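Anthranilate synthase component I (PDB 5KCK) belongs to the chorismate-binding enzyme family as component 1 of anthranilate synthase, a mixed alpha/beta protein built on antiparallel sheets and modelled here as a pair of identical chains. Local coordinates at residues E175-L179 against D228-N232; D249-G254 against R410-K415. All blocks are in the same frame, centred on the assembly; numbering follows the deposited sequence.

Interaction 1 (E175-L179 against D228-N232); sequences EDLDL and DFYRN
The loop 175-179, which runs between helix 152-166 and strand 185-186, lies across helix 226-236 and is pinned there where D178 meets D228. The backbone N of D178, centre of an inverse gamma turn, donates an almost straight bond (175°) to D228 OD2 at 2.9 Å, reaching the oxygen on its anti side and somewhat out of the carboxylate plane. The other oxygen, D228 OD1, reaches one turn forward along the helix to R231 NH1, 3.3 Å away, in a weakly bonded salt bridge; the stronger partner of R231 is D10. L177 crosses R231 obliquely and sets CD2 over one face of the guanidinium, off-centre toward its rim, 3.2 Å from NH1. Its other methyl, CD1, points to N232 CB at 4.0 Å. With CG beside its backbone N (chi1 -61°), L179 brings both methyls to the helix: CD1 meets N232 CG at 3.6 Å, and CD2 rests 3.5 Å from the carbonyl O of D228. Two waters at the guanidinium edge link it to E175 O, one through weak bonds, the other firmly, 2.6 Å from E175 O and bonded to R231 NH2. D228 thus spends one oxygen on the loop and one on R231; with D10 it probably offsets the arginine's charge, while these bonds and the L177 methyl limit rotation of the guanidinium.

Interaction 2 (D249-G254 against R410-K415); sequences DYQIIG and RTMILK
Strands 250-254 and 411-415 pair antiparallel, Q251 with L414 and I253 with M412 forming the hydrogen-bonded pairs. The shortest of their four bonds runs from M412 N to I253 O, 2.7 Å. On the face carrying I252, I413 and T411, the two isoleucines lie side by side, I252 CG1 3.8 Å from I413 CD1; two successive bends in I413 (chi1 -46°, chi2 -54°) bring that methyl across. I252 CG2 meets T411 CG2 at 3.6 Å. K415 passes its CG 3.6 Å from Y250 CB, whereas the Y250 ring swings off between its own N and carbonyl carbon (chi1 70°) to stack on F247 and bond H122 through OH. On the other face Q251 OE1 lies 3.7 Å from L414 CB; OE1 also binds a glycerol, and NE2 holds D246. I253 CD1 loosely meets L414 CD1 at 4.3 Å. Strand 242-246 flanks 250-254 and strand 418-427 flanks 411-415, making this pair interior to its sheet. Helix 226-236 covers the face of I253, M412 and L414, while F96 of strand 92-97 packs against Y250 and I252 on the other.

Helix 226-236 joins the two contacts, whose centres lie 15 Å apart. Interaction 1 holds loop 175-179 on one side of this helix, and interaction 2 supplies the sheet strands under another: F229 CZ packs 3.6 Å from M412 CE, and Y230 CD1 3.8 Å from I253 CG2. Along the chain they come in series, interaction 1 closing before 249-254 begins, and 155 residues then pass before 410-415 returns to pair with it. The helix is therefore layered between a loop and a sheet. Y230 also reaches E30 of the second subunit, so the same helix connects the sheet to the subunit interface.

Interaction 1 (E175-L179 against D228-N232)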
loop_
_atom_site.group_PDB
_atom_site.type_symbol
_atom_site.label_atom_id
_atom_site.label_comp_id
_atom_site.label_asym_id
_atom_site.label_seq_id
_atom_site.Cartn_x
_atom_site.Cartn_y
_atom_site.Cartn_z
ATOM N N GLU A 175 18.336 -2.107 -14.102
ATOM C CA GLU A 175 18.925 -0.910 -14.675
ATOM C C GLU A 175 18.145 0.317 -14.215
ATOM O O GLU A 175 16.939 0.256 -13.957
ATOM C CB GLU A 175 18.938 -0.983 -16.203
ATOM C CG GLU A 175 19.482 -2.288 -16.779
ATOM C CD GLU A 175 20.939 -2.551 -16.414
ATOM O OE1 GLU A 175 21.681 -1.574 -16.163
ATOM O OE2 GLU A 175 21.337 -3.740 -16.378
ATOM N N ASP A 176 18.843 1.442 -14.108
ATOM C CA ASP A 176 18.179 2.663 -13.685
ATOM C C ASP A 176 17.200 3.132 -14.756
ATOM O O ASP A 176 17.289 2.754 -15.927
ATOM C CB ASP A 176 19.213 3.737 -13.376
ATOM C CG ASP A 176 20.273 3.248 -12.411
ATOM O OD1 ASP A 176 21.233 2.588 -12.866
ATOM O OD2 ASP A 176 20.133 3.502 -11.197
ATOM N N LEU A 177 16.238 3.947 -14.332
ATOM C CA LEU A 177 15.202 4.410 -15.245
ATOM C C LEU A 177 15.804 5.313 -16.315
ATOM O O LEU A 177 16.594 6.214 -16.014
ATOM C CB LEU A 177 14.096 5.142 -14.480
ATOM C CG LEU A 177 13.184 4.259 -13.621
ATOM C CD1 LEU A 177 11.939 5.006 -13.143
ATOM C CD2 LEU A 177 12.784 3.035 -14.404
ATOM N N ASP A 178 15.443 5.047 -17.572
ATOM C CA ASP A 178 15.896 5.828 -18.721
ATOM C C ASP A 178 14.905 6.970 -18.936
ATOM O O ASP A 178 14.086 6.970 -19.861
ATOM C CB ASP A 178 16.029 4.925 -19.946
ATOM C CG ASP A 178 16.587 5.641 -21.166
ATOM O OD1 ASP A 178 17.053 6.793 -21.045
ATOM O OD2 ASP A 178 16.565 5.031 -22.256
ATOM N N LEU A 179 14.982 7.967 -18.048
ATOM C CA LEU A 179 14.066 9.109 -18.103
ATOM C C LEU A 179 14.713 10.358 -18.680
ATOM O O LEU A 179 14.753 11.401 -18.020
ATOM C CB LEU A 179 13.524 9.454 -16.714
ATOM C CG LEU A 179 12.710 8.425 -15.940
ATOM C CD1 LEU A 179 12.245 9.022 -14.612
ATOM C CD2 LEU A 179 11.553 7.968 -16.791
ATOM N N ASP A 228 9.620 3.215 -18.924
ATOM C CA ASP A 228 10.217 3.757 -17.706
ATOM C C ASP A 228 9.529 5.043 -17.280
ATOM O O ASP A 228 9.431 5.324 -16.079
ATOM C CB ASP A 228 11.717 3.998 -17.887
ATOM C CG ASP A 228 12.523 2.706 -17.882
ATOM O OD1 ASP A 228 11.960 1.639 -17.539
ATOM O OD2 ASP A 228 13.727 2.763 -18.210
ATOM N N PHE A 229 9.047 5.835 -18.240
ATOM C CA PHE A 229 8.212 6.978 -17.889
ATOM C C PHE A 229 6.963 6.526 -17.139
ATOM O O PHE A 229 6.599 7.115 -16.112
ATOM C CB PHE A 229 7.844 7.763 -19.149
ATOM C CG PHE A 229 6.899 8.905 -18.896
ATOM C CD1 PHE A 229 7.373 10.130 -18.461
ATOM C CD2 PHE A 229 5.541 8.753 -19.101
ATOM C CE1 PHE A 229 6.505 11.180 -18.228
ATOM C CE2 PHE A 229 4.666 9.805 -18.873
ATOM C CZ PHE A 229 5.149 11.015 -18.437
ATOM N N TYR A 230 6.310 5.457 -17.617
ATOM C CA TYR A 230 5.155 4.923 -16.896
ATOM C C TYR A 230 5.540 4.476 -15.491
ATOM O O TYR A 230 4.831 4.779 -14.526
ATOM C CB TYR A 230 4.513 3.767 -17.667
ATOM C CG TYR A 230 3.273 3.225 -16.970
ATOM C CD1 TYR A 230 2.110 3.983 -16.901
ATOM C CD2 TYR A 230 3.270 1.972 -16.365
ATOM C CE1 TYR A 230 0.973 3.512 -16.252
ATOM C CE2 TYR A 230 2.138 1.490 -15.709
ATOM C CZ TYR A 230 0.990 2.267 -15.661
ATOM O OH TYR A 230 -0.143 1.810 -15.022
ATOM N N ARG A 231 6.672 3.768 -15.353
ATOM C CA ARG A 231 7.104 3.320 -14.030
ATOM C C ARG A 231 7.290 4.499 -13.087
ATOM O O ARG A 231 6.957 4.417 -11.897
ATOM C CB ARG A 231 8.402 2.512 -14.131
ATOM C CG ARG A 231 8.272 1.197 -14.899
ATOM C CD ARG A 231 9.656 0.567 -15.112
ATOM N NE ARG A 231 10.309 0.299 -13.834
ATOM C CZ ARG A 231 11.592 -0.018 -13.694
ATOM N NH1 ARG A 231 12.388 -0.101 -14.755
ATOM N NH2 ARG A 231 12.077 -0.238 -12.483
ATOM N N ASN A 232 7.814 5.610 -13.598
ATOM C CA ASN A 232 7.984 6.773 -12.738
ATOM C C ASN A 232 6.655 7.473 -12.499
ATOM O O ASN A 232 6.408 7.989 -11.402
ATOM C CB ASN A 232 8.994 7.744 -13.343
ATOM C CG ASN A 232 9.391 8.838 -12.366
ATOM O OD1 ASN A 232 9.924 8.556 -11.285
ATOM N ND2 ASN A 232 9.119 10.087 -12.728
HETATM O O HOH W 1 14.685 -1.216 -16.094
HETATM O O HOH W 2 15.043 -0.837 -12.489
#

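Interaction 2 (D249-G254 against R410-K415)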
loop_
_atom_site.group_PDB
_atom_site.type_symbol
_atom_site.label_atom_id
_atom_site.label_comp_id
_atom_site.label_asym_id
_atom_site.label_seq_id
_atom_site.Cartn_x
_atom_site.Cartn_y
_atom_site.Cartn_z
ATOM N N ASP A 249 2.021 0.671 -33.167
ATOM C CA ASP A 249 2.608 1.857 -33.775
ATOM C C ASP A 249 2.321 3.127 -32.979
ATOM O O ASP A 249 2.792 4.200 -33.365
ATOM C CB ASP A 249 2.132 2.018 -35.228
ATOM C CG ASP A 249 0.623 2.079 -35.352
ATOM O OD1 ASP A 249 -0.076 1.527 -34.476
ATOM O OD2 ASP A 249 0.136 2.674 -36.337
ATOM N N TYR A 250 1.569 3.035 -31.886
ATOM C CA TYR A 250 1.451 4.153 -30.963
ATOM C C TYR A 250 1.151 3.610 -29.575
ATOM O O TYR A 250 0.700 2.472 -29.412
ATOM C CB TYR A 250 0.388 5.173 -31.409
ATOM C CG TYR A 250 -1.049 4.712 -31.314
ATOM C CD1 TYR A 250 -1.608 3.911 -32.300
ATOM C CD2 TYR A 250 -1.864 5.108 -30.249
ATOM C CE1 TYR A 250 -2.931 3.495 -32.223
ATOM C CE2 TYR A 250 -3.196 4.702 -30.168
ATOM C CZ TYR A 250 -3.721 3.891 -31.160
ATOM O OH TYR A 250 -5.029 3.461 -31.101
ATOM N N GLN A 251 1.461 4.422 -28.568
ATOM C CA GLN A 251 1.202 4.081 -27.178
ATOM C C GLN A 251 0.456 5.225 -26.508
ATOM O O GLN A 251 0.622 6.393 -26.866
ATOM C CB GLN A 251 2.493 3.790 -26.376
ATOM C CG GLN A 251 3.333 2.602 -26.848
ATOM C CD GLN A 251 4.107 2.897 -28.111
ATOM O OE1 GLN A 251 4.743 3.945 -28.232
ATOM N NE2 GLN A 251 4.043 1.982 -29.070
ATOM N N ILE A 252 -0.337 4.875 -25.507
ATOM C CA ILE A 252 -1.078 5.836 -24.702
ATOM C C ILE A 252 -0.676 5.617 -23.251
ATOM O O ILE A 252 -0.757 4.492 -22.738
ATOM C CB ILE A 252 -2.592 5.691 -24.911
ATOM C CG1 ILE A 252 -2.955 6.065 -26.353
ATOM C CG2 ILE A 252 -3.372 6.560 -23.930
ATOM C CD1 ILE A 252 -4.407 5.881 -26.658
ATOM N N ILE A 253 -0.200 6.677 -22.604
ATOM C CA ILE A 253 0.310 6.610 -21.239
ATOM C C ILE A 253 -0.340 7.729 -20.443
ATOM O O ILE A 253 -0.230 8.902 -20.818
ATOM C CB ILE A 253 1.839 6.744 -21.184
ATOM C CG1 ILE A 253 2.496 5.904 -22.282
ATOM C CG2 ILE A 253 2.352 6.346 -19.804
ATOM C CD1 ILE A 253 4.019 6.091 -22.384
ATOM N N GLY A 254 -0.994 7.383 -19.340
ATOM C CA GLY A 254 -1.700 8.434 -18.635
ATOM C C GLY A 254 -1.968 8.123 -17.183
ATOM O O GLY A 254 -1.849 6.985 -16.724
ATOM N N ARG A 410 -4.572 14.440 -18.698
ATOM C CA ARG A 410 -3.284 14.024 -18.148
ATOM C C ARG A 410 -2.795 12.756 -18.843
ATOM O O ARG A 410 -2.311 11.809 -18.217
ATOM C CB ARG A 410 -3.373 13.835 -16.636
ATOM C CG ARG A 410 -3.729 15.104 -15.878
ATOM C CD ARG A 410 -2.535 15.597 -15.083
ATOM N NE ARG A 410 -2.031 14.533 -14.223
ATOM C CZ ARG A 410 -2.525 14.254 -13.022
ATOM N NH1 ARG A 410 -3.528 14.972 -12.531
ATOM N NH2 ARG A 410 -2.017 13.257 -12.310
ATOM N N THR A 411 -2.940 12.739 -20.158
ATOM C CA THR A 411 -2.656 11.567 -20.968
ATOM C C THR A 411 -1.678 11.954 -22.064
ATOM O O THR A 411 -1.861 12.975 -22.733
ATOM C CB THR A 411 -3.948 11.011 -21.564
ATOM O OG1 THR A 411 -4.811 10.594 -20.497
ATOM C CG2 THR A 411 -3.665 9.834 -22.479
HETATM N N MSE A 412 -0.643 11.142 -22.236
HETATM C CA MSE A 412 0.352 11.358 -23.275
HETATM C C MSE A 412 0.202 10.349 -24.424
HETATM O O MSE A 412 -0.031 9.164 -24.199
HETATM C CB MSE A 412 1.757 11.280 -22.662
HETATM C CG MSE A 412 2.907 11.430 -23.632
HETATM SE SE MSE A 412 4.648 11.145 -22.735
HETATM C CE MSE A 412 4.621 12.714 -21.560
ATOM N N ILE A 413 0.346 10.825 -25.656
ATOM C CA ILE A 413 0.301 9.981 -26.844
ATOM C C ILE A 413 1.703 9.911 -27.427
ATOM O O ILE A 413 2.312 10.950 -27.722
ATOM C CB ILE A 413 -0.682 10.522 -27.898
ATOM C CG1 ILE A 413 -2.015 10.930 -27.261
ATOM C CG2 ILE A 413 -0.868 9.508 -29.014
ATOM C CD1 ILE A 413 -2.647 9.849 -26.447
ATOM N N LEU A 414 2.198 8.693 -27.632
ATOM C CA LEU A 414 3.476 8.456 -28.301
ATOM C C LEU A 414 3.195 7.896 -29.688
ATOM O O LEU A 414 2.713 6.767 -29.823
ATOM C CB LEU A 414 4.355 7.504 -27.497
ATOM C CG LEU A 414 5.346 8.226 -26.585
ATOM C CD1 LEU A 414 4.621 9.018 -25.534
ATOM C CD2 LEU A 414 6.276 7.239 -25.950
ATOM N N LYS A 415 3.500 8.684 -30.712
ATOM C CA LYS A 415 3.234 8.294 -32.089
ATOM C C LYS A 415 4.061 9.187 -33.001
ATOM O O LYS A 415 4.371 10.328 -32.652
ATOM C CB LYS A 415 1.738 8.416 -32.415
ATOM C CG LYS A 415 1.298 7.762 -33.716
ATOM C CD LYS A 415 -0.207 7.921 -33.918
ATOM C CE LYS A 415 -0.677 7.163 -35.151
ATOM N NZ LYS A 415 0.161 7.451 -36.358
#